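Local structure of histone deacetylase complex subunit SAP18 (Mus musculus, 4A6Q) at residues I58-W61 / M62-L66; D118-T121 / L122-K126. The protein acts as a corepressor subunit of the SIN3-histone deacetylase complex and as an auxiliary component of the splicing-dependent exon junction complex on mRNA. One frame throughout, in Å; residues are numbered along the deposited sequence.

Contact 1 of 2, residues I58-W61 / M62-L66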
ATOM      1  N   ILE A  58      -3.880  -6.650   9.534  1.00 11.70           N
ATOM      2  CA  ILE A  58      -2.745  -7.557   9.338  1.00 10.44           C
ATOM      3  C   ILE A  58      -1.578  -7.077  10.198  1.00 10.82           C
ATOM      4  O   ILE A  58      -1.370  -5.889  10.325  1.00 13.80           O
ATOM      5  CB  ILE A  58      -2.296  -7.530   7.850  1.00 13.99           C
ATOM      6  CG1 ILE A  58      -3.377  -8.191   6.980  1.00 13.93           C
ATOM      7  CG2 ILE A  58      -0.934  -8.188   7.630  1.00 15.88           C
ATOM      8  CD1 ILE A  58      -3.089  -8.066   5.472  1.00 18.81           C
ATOM      9  N   TYR A  59      -0.880  -8.013  10.850  1.00 10.20           N
ATOM     10  CA  TYR A  59       0.378  -7.676  11.501  1.00 11.80           C
ATOM     11  C   TYR A  59       1.479  -7.918  10.488  1.00 11.44           C
ATOM     12  O   TYR A  59       1.610  -9.037   9.953  1.00 12.54           O
ATOM     13  CB  TYR A  59       0.627  -8.610  12.687  1.00 13.99           C
ATOM     14  CG  TYR A  59      -0.204  -8.347  13.904  1.00 17.80           C
ATOM     15  CD1 TYR A  59      -0.296  -7.083  14.429  1.00 18.87           C
ATOM     16  CD2 TYR A  59      -0.914  -9.375  14.508  1.00 21.85           C
ATOM     17  CE1 TYR A  59      -1.069  -6.837  15.577  1.00 23.70           C
ATOM     18  CE2 TYR A  59      -1.678  -9.149  15.626  1.00 21.30           C
ATOM     19  CZ  TYR A  59      -1.750  -7.883  16.147  1.00 22.93           C
ATOM     20  OH  TYR A  59      -2.519  -7.661  17.265  1.00 27.69           O
ATOM     21  N   THR A  60       2.322  -6.920  10.254  1.00 11.87           N
ATOM     22  CA  THR A  60       3.365  -7.039   9.257  1.00 10.19           C
ATOM     23  C   THR A  60       4.489  -6.081   9.608  1.00 11.86           C
ATOM     24  O   THR A  60       4.537  -5.562  10.725  1.00 11.48           O
ATOM     25  CB  THR A  60       2.796  -6.822   7.823  1.00 13.24           C
ATOM     26  OG1 THR A  60       3.766  -7.220   6.830  1.00 13.66           O
ATOM     27  CG2 THR A  60       2.368  -5.355   7.590  1.00 12.90           C
ATOM     28  N   TRP A  61       5.387  -5.851   8.657  1.00 11.25           N
ATOM     29  CA  TRP A  61       6.567  -5.016   8.860  1.00 10.18           C
ATOM     30  C   TRP A  61       6.749  -4.051   7.675  1.00 11.24           C
ATOM     31  O   TRP A  61       6.055  -4.168   6.674  1.00 11.79           O
ATOM     32  CB  TRP A  61       7.818  -5.877   9.028  1.00 13.17           C
ATOM     33  CG  TRP A  61       7.813  -6.707  10.284  1.00 13.01           C
ATOM     34  CD1 TRP A  61       8.374  -6.380  11.514  1.00 13.30           C
ATOM     35  CD2 TRP A  61       7.218  -7.993  10.444  1.00 11.91           C
ATOM     36  NE1 TRP A  61       8.143  -7.405  12.409  1.00 12.63           N
ATOM     37  CE2 TRP A  61       7.441  -8.401  11.779  1.00 12.95           C
ATOM     38  CE3 TRP A  61       6.521  -8.857   9.578  1.00 12.10           C
ATOM     39  CZ2 TRP A  61       6.995  -9.631  12.270  1.00 15.31           C
ATOM     40  CZ3 TRP A  61       6.079 -10.054  10.065  1.00 14.16           C
ATOM     41  CH2 TRP A  61       6.307 -10.438  11.399  1.00 15.01           C
HETATM   42  N   MSE A  62       7.656  -3.081   7.803  1.00 13.00           N
HETATM   43  CA  MSE A  62       7.850  -2.049   6.771  1.00 12.24           C
HETATM   44  C   MSE A  62       8.389  -2.592   5.454  1.00 12.88           C
HETATM   45  O   MSE A  62       8.312  -1.903   4.446  1.00 13.39           O
HETATM   46  CB  MSE A  62       8.768  -0.924   7.290  1.00 12.95           C
HETATM   47  CG  MSE A  62       8.179  -0.149   8.431  1.00 13.39           C
HETATM   48 SE   MSE A  62       6.688   0.875   7.780  1.00 34.00          SE
HETATM   49  CE  MSE A  62       7.509   1.850   6.324  1.00 21.71           C
ATOM     50  N   ASP A  63       8.943  -3.799   5.467  1.00 11.58           N
ATOM     51  CA  ASP A  63       9.414  -4.439   4.220  1.00 13.49           C
ATOM     52  C   ASP A  63       8.415  -5.427   3.650  1.00 12.98           C
ATOM     53  O   ASP A  63       8.766  -6.238   2.767  1.00 14.02           O
ATOM     54  CB  ASP A  63      10.839  -5.038   4.396  1.00 13.63           C
ATOM     55  CG  ASP A  63      10.887  -6.232   5.348  1.00 13.64           C
ATOM     56  OD1 ASP A  63       9.882  -6.492   6.067  1.00 13.22           O
ATOM     57  OD2 ASP A  63      11.938  -6.908   5.380  1.00 16.36           O
ATOM     58  N   ALA A  64       7.167  -5.357   4.120  1.00 11.04           N
ATOM     59  CA  ALA A  64       6.105  -6.121   3.485  1.00 11.56           C
ATOM     60  C   ALA A  64       6.017  -5.749   1.986  1.00 11.86           C
ATOM     61  O   ALA A  64       6.007  -4.568   1.631  1.00 13.43           O
ATOM     62  CB  ALA A  64       4.784  -5.843   4.158  1.00 13.96           C
ATOM     63  N   THR A  65       5.897  -6.766   1.134  1.00  9.98           N
ATOM     64  CA  THR A  65       5.766  -6.555  -0.334  1.00 10.85           C
ATOM     65  C   THR A  65       4.329  -6.682  -0.785  1.00 10.79           C
ATOM     66  O   THR A  65       3.481  -7.263  -0.088  1.00 10.88           O
ATOM     67  CB  THR A  65       6.573  -7.576  -1.129  1.00 11.87           C
ATOM     68  OG1 THR A  65       6.028  -8.883  -0.914  1.00 14.64           O
ATOM     69  CG2 THR A  65       8.047  -7.551  -0.678  1.00 14.45           C
ATOM     70  N   LEU A  66       4.044  -6.128  -1.958  1.00 11.29           N
ATOM     71  CA  LEU A  66       2.680  -6.259  -2.461  1.00 11.04           C
ATOM     72  C   LEU A  66       2.246  -7.733  -2.580  1.00 11.72           C
ATOM     73  O   LEU A  66       1.077  -8.078  -2.267  1.00 13.13           O
ATOM     74  CB  LEU A  66       2.513  -5.546  -3.815  1.00 12.61           C
ATOM     75  CG  LEU A  66       2.810  -4.060  -3.786  1.00 13.02           C
ATOM     76  CD1 LEU A  66       2.372  -3.457  -5.103  1.00 14.83           C
ATOM     77  CD2 LEU A  66       2.158  -3.338  -2.601  1.00 14.77           C
TER
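The indole of Trp61 and the carboxylate of Asp63 meet at the root of the ring, not over a face: OD1 of Asp63 stops 3.7 Å from CB of Trp61. NE1 of the indole is hydrogen-bonded to the carbonyl of Thr25, and Arg22 and Pro27 touch the ring. The carboxylate is held at both oxygens, OD1 in a salt bridge with Arg22 and OD2 on the backbone N of Ile20, so Arg22 serves both flat groups. With chi1 at 68° the carboxylate of Asp63 folds back over the main chain toward Trp61.

The chain here makes a type I beta turn from Trp61 to Ala64. N of Ala64 reaches O of Trp61 at 3.0 Å in a fairly straight bond (N-H...O 158°), yet the donor stands well above the carbonyl plane. This turn lies in the connection from strand 56-60, an outermost strand of the ubiquitin-like sheet, to helix 66-76, as in the beta-hairpin-to-helix passage of the beta-grasp fold.

The methyl CB of Ala64 faces two oxygens, OG1 of Thr60 at 3.2 Å and O of Trp61 at 3.3 Å. Rotation of Thr60 brings the first of these about: OG1 lies anti to the backbone N (chi1 -168°). Met62, a selenomethionine, touches Trp61 through CB, whereas its twice-bent chain packs on Leu28 and Gln123. Just beyond, Thr65 takes the N-cap position of the helix, its OG1 accepting the backbone N-H of Glu68.

Contact 2 of 2, residues D118-T121 / L122-K126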
ATOM      1  N   ASP A 118       5.859  -6.743  -7.815  1.00 12.13           N
ATOM      2  CA  ASP A 118       5.644  -7.799  -6.832  1.00 11.20           C
ATOM      3  C   ASP A 118       6.455  -7.591  -5.545  1.00 11.43           C
ATOM      4  O   ASP A 118       5.972  -7.913  -4.442  1.00 14.32           O
ATOM      5  CB  ASP A 118       6.017  -9.161  -7.410  1.00 13.65           C
ATOM      6  CG  ASP A 118       5.049  -9.629  -8.458  1.00 17.17           C
ATOM      7  OD1 ASP A 118       4.055  -8.940  -8.741  1.00 16.40           O
ATOM      8  OD2 ASP A 118       5.302 -10.739  -8.969  1.00 16.58           O
ATOM      9  N   SER A 119       7.669  -7.089  -5.700  1.00 12.22           N
ATOM     10  CA  SER A 119       8.569  -6.912  -4.556  0.50 13.93           C
ATOM     11  C   SER A 119       8.559  -5.490  -4.003  1.00 13.45           C
ATOM     12  O   SER A 119       9.408  -5.127  -3.169  1.00 15.03           O
ATOM     13  CB  SER A 119      10.000  -7.267  -4.958  0.50 17.14           C
ATOM     14  OG  SER A 119      10.494  -6.324  -5.886  0.50 18.76           O
HETATM   15  N   MSE A 120       7.650  -4.664  -4.484  1.00 10.77           N
HETATM   16  CA  MSE A 120       7.513  -3.334  -3.944  1.00 10.35           C
HETATM   17  C   MSE A 120       7.087  -3.359  -2.480  1.00 10.13           C
HETATM   18  O   MSE A 120       6.105  -4.000  -2.114  1.00 11.25           O
HETATM   19  CB  MSE A 120       6.499  -2.534  -4.767  1.00 11.38           C
HETATM   20  CG  MSE A 120       6.224  -1.170  -4.173  1.00  9.56           C
HETATM   21 SE   MSE A 120       4.922  -0.225  -5.212  1.00 28.14          SE
HETATM   22  CE  MSE A 120       5.987   0.091  -6.762  1.00 13.81           C
ATOM     23  N   THR A 121       7.811  -2.617  -1.642  1.00 11.98           N
ATOM     24  CA  THR A 121       7.555  -2.651  -0.212  1.00 11.63           C
ATOM     25  C   THR A 121       6.862  -1.417   0.295  1.00  9.68           C
ATOM     26  O   THR A 121       6.895  -0.334  -0.320  1.00 12.05           O
ATOM     27  CB  THR A 121       8.878  -2.715   0.573  1.00 10.79           C
ATOM     28  OG1 THR A 121       9.649  -1.568   0.270  1.00 14.42           O
ATOM     29  CG2 THR A 121       9.673  -3.974   0.225  1.00 12.83           C
ATOM     30  N   LEU A 122       6.211  -1.570   1.445  1.00 10.16           N
ATOM     31  CA  LEU A 122       5.643  -0.400   2.112  1.00 11.06           C
ATOM     32  C   LEU A 122       6.679   0.705   2.323  1.00 12.18           C
ATOM     33  O   LEU A 122       6.416   1.892   2.029  1.00 13.18           O
ATOM     34  CB  LEU A 122       5.007  -0.798   3.444  1.00 12.13           C
ATOM     35  CG  LEU A 122       3.829  -1.777   3.379  1.00 13.94           C
ATOM     36  CD1 LEU A 122       3.465  -2.189   4.798  1.00 15.17           C
ATOM     37  CD2 LEU A 122       2.600  -1.219   2.682  1.00 15.38           C
ATOM     38  N   GLN A 123       7.856   0.351   2.805  1.00 11.86           N
ATOM     39  CA  GLN A 123       8.863   1.387   3.069  1.00 11.71           C
ATOM     40  C   GLN A 123       9.339   2.138   1.814  1.00 13.74           C
ATOM     41  O   GLN A 123       9.610   3.351   1.876  1.00 14.65           O
ATOM     42  CB  GLN A 123      10.029   0.828   3.885  1.00 11.69           C
ATOM     43  CG  GLN A 123      10.826  -0.230   3.132  1.00 14.08           C
ATOM     44  CD  GLN A 123      11.844  -0.940   3.969  1.00 17.61           C
ATOM     45  OE1 GLN A 123      11.956  -0.693   5.182  1.00 17.50           O
ATOM     46  NE2 GLN A 123      12.592  -1.847   3.338  1.00 15.66           N
ATOM     47  N   SER A 124       9.387   1.441   0.681  1.00 12.90           N
ATOM     48  CA  SER A 124       9.814   2.074  -0.563  1.00 12.58           C
ATOM     49  C   SER A 124       8.844   3.180  -0.967  1.00 15.03           C
ATOM     50  O   SER A 124       9.210   4.110  -1.692  1.00 16.22           O
ATOM     51  CB  SER A 124       9.975   1.064  -1.706  1.00 12.66           C
ATOM     52  OG  SER A 124       8.733   0.557  -2.168  1.00 13.75           O
ATOM     53  N   GLN A 125       7.599   3.057  -0.497  1.00 14.16           N
ATOM     54  CA  GLN A 125       6.567   4.025  -0.900  1.00 11.93           C
ATOM     55  C   GLN A 125       6.289   5.052   0.200  1.00 15.07           C
ATOM     56  O   GLN A 125       5.296   5.771   0.140  1.00 20.09           O
ATOM     57  CB  GLN A 125       5.285   3.289  -1.291  1.00 12.47           C
ATOM     58  CG  GLN A 125       5.502   2.239  -2.344  1.00 12.44           C
ATOM     59  CD  GLN A 125       6.055   2.834  -3.605  1.00 16.15           C
ATOM     60  OE1 GLN A 125       5.414   3.721  -4.205  1.00 16.91           O
ATOM     61  NE2 GLN A 125       7.253   2.390  -4.023  1.00 17.54           N
ATOM     62  N   LYS A 126       7.170   5.103   1.198  1.00 14.22           N
ATOM     63  CA  LYS A 126       7.067   6.002   2.358  1.00 17.16           C
ATOM     64  C   LYS A 126       5.761   5.883   3.120  1.00 18.57           C
ATOM     65  O   LYS A 126       5.218   6.855   3.639  1.00 20.75           O
ATOM     66  CB  LYS A 126       7.347   7.423   1.931  1.00 25.49           C
ATOM     67  CG  LYS A 126       8.652   7.460   1.192  1.00 32.28           C
ATOM     68  CD  LYS A 126       9.558   8.423   1.795  1.00 42.32           C
ATOM     69  CE  LYS A 126       9.181   9.727   1.253  1.00 48.69           C
ATOM     70  NZ  LYS A 126      10.082  10.773   1.803  1.00 53.88           N
TER
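From Thr121 the backbone winds into a short 3-10 segment at Gln123 and Ser124, tied by N of Gln125 to O of Leu122 at 3.0 Å; further on, Lys126 has a left-handed backbone conformation. Thr121 and Ser124 grip each other across the turn. A chi1 of 60° swings OG1 of Thr121 forward over the following turn, where it accepts the N-H of Ser124 at 3.0 Å. In return the hydroxyl of Ser124 donates to O of Thr121 at 2.8 Å, tilted only slightly from the carbonyl plane. That carbonyl also draws weak bonds from N of Ser124 and N of Gln125.

Ser124 OG is an acceptor as well: NE2 of Gln125 reaches it at 3.0 Å, nearly straight (167°) and in the plane of the amide. This fixes the rotation of the carboxamide and holds it beside Met120, a selenomethionine. The two side chains cross at about a right angle, with SE of Met120 lying 3.6 Å from CD of Gln125, and both also rest on Ile106 of strand 101-110. CG of Met120 lies 3.6 Å from OG of Ser124.

On the Gln123 side, its CG packs 3.4 Å from OG1 of Thr121. Glu17 joins these two residues through OE1, hydrogen-bonded to OG1 of Thr121 and to NE2 of Gln123, whose amide nitrogen also meets O of Lys18. A threonine hydroxyl taking the N-H three residues ahead, its own carbonyl weakly drawing those three and four ahead, is the pattern of an ST motif, here opening a 3-10 turn in the long loop between strands 101-110 and 132-138 of the ubiquitin-like fold.

How the contacts relate
Contact 1 comes first along the chain, leading from strand 56-60 into helix 66-76; contact 2 follows in the loop between strands 101-110 and 132-138. Their centres are about 9 Å apart, and the two loops run side by side in opposite directions: backbone hydrogen bonds join Met62 to Gln123, Ala64 to Leu122 and Leu66 to Met120. O of Met62 lies 2.8 Å from N of Gln123. The pairing ties the passage from strand 56-60 into helix 66-76 to the loop before strand 132-138, within the ubiquitin-like fold. Contact 2 lies in the part of the chain involved, by similarity, in splicing regulation, whereas contact 1 precedes it.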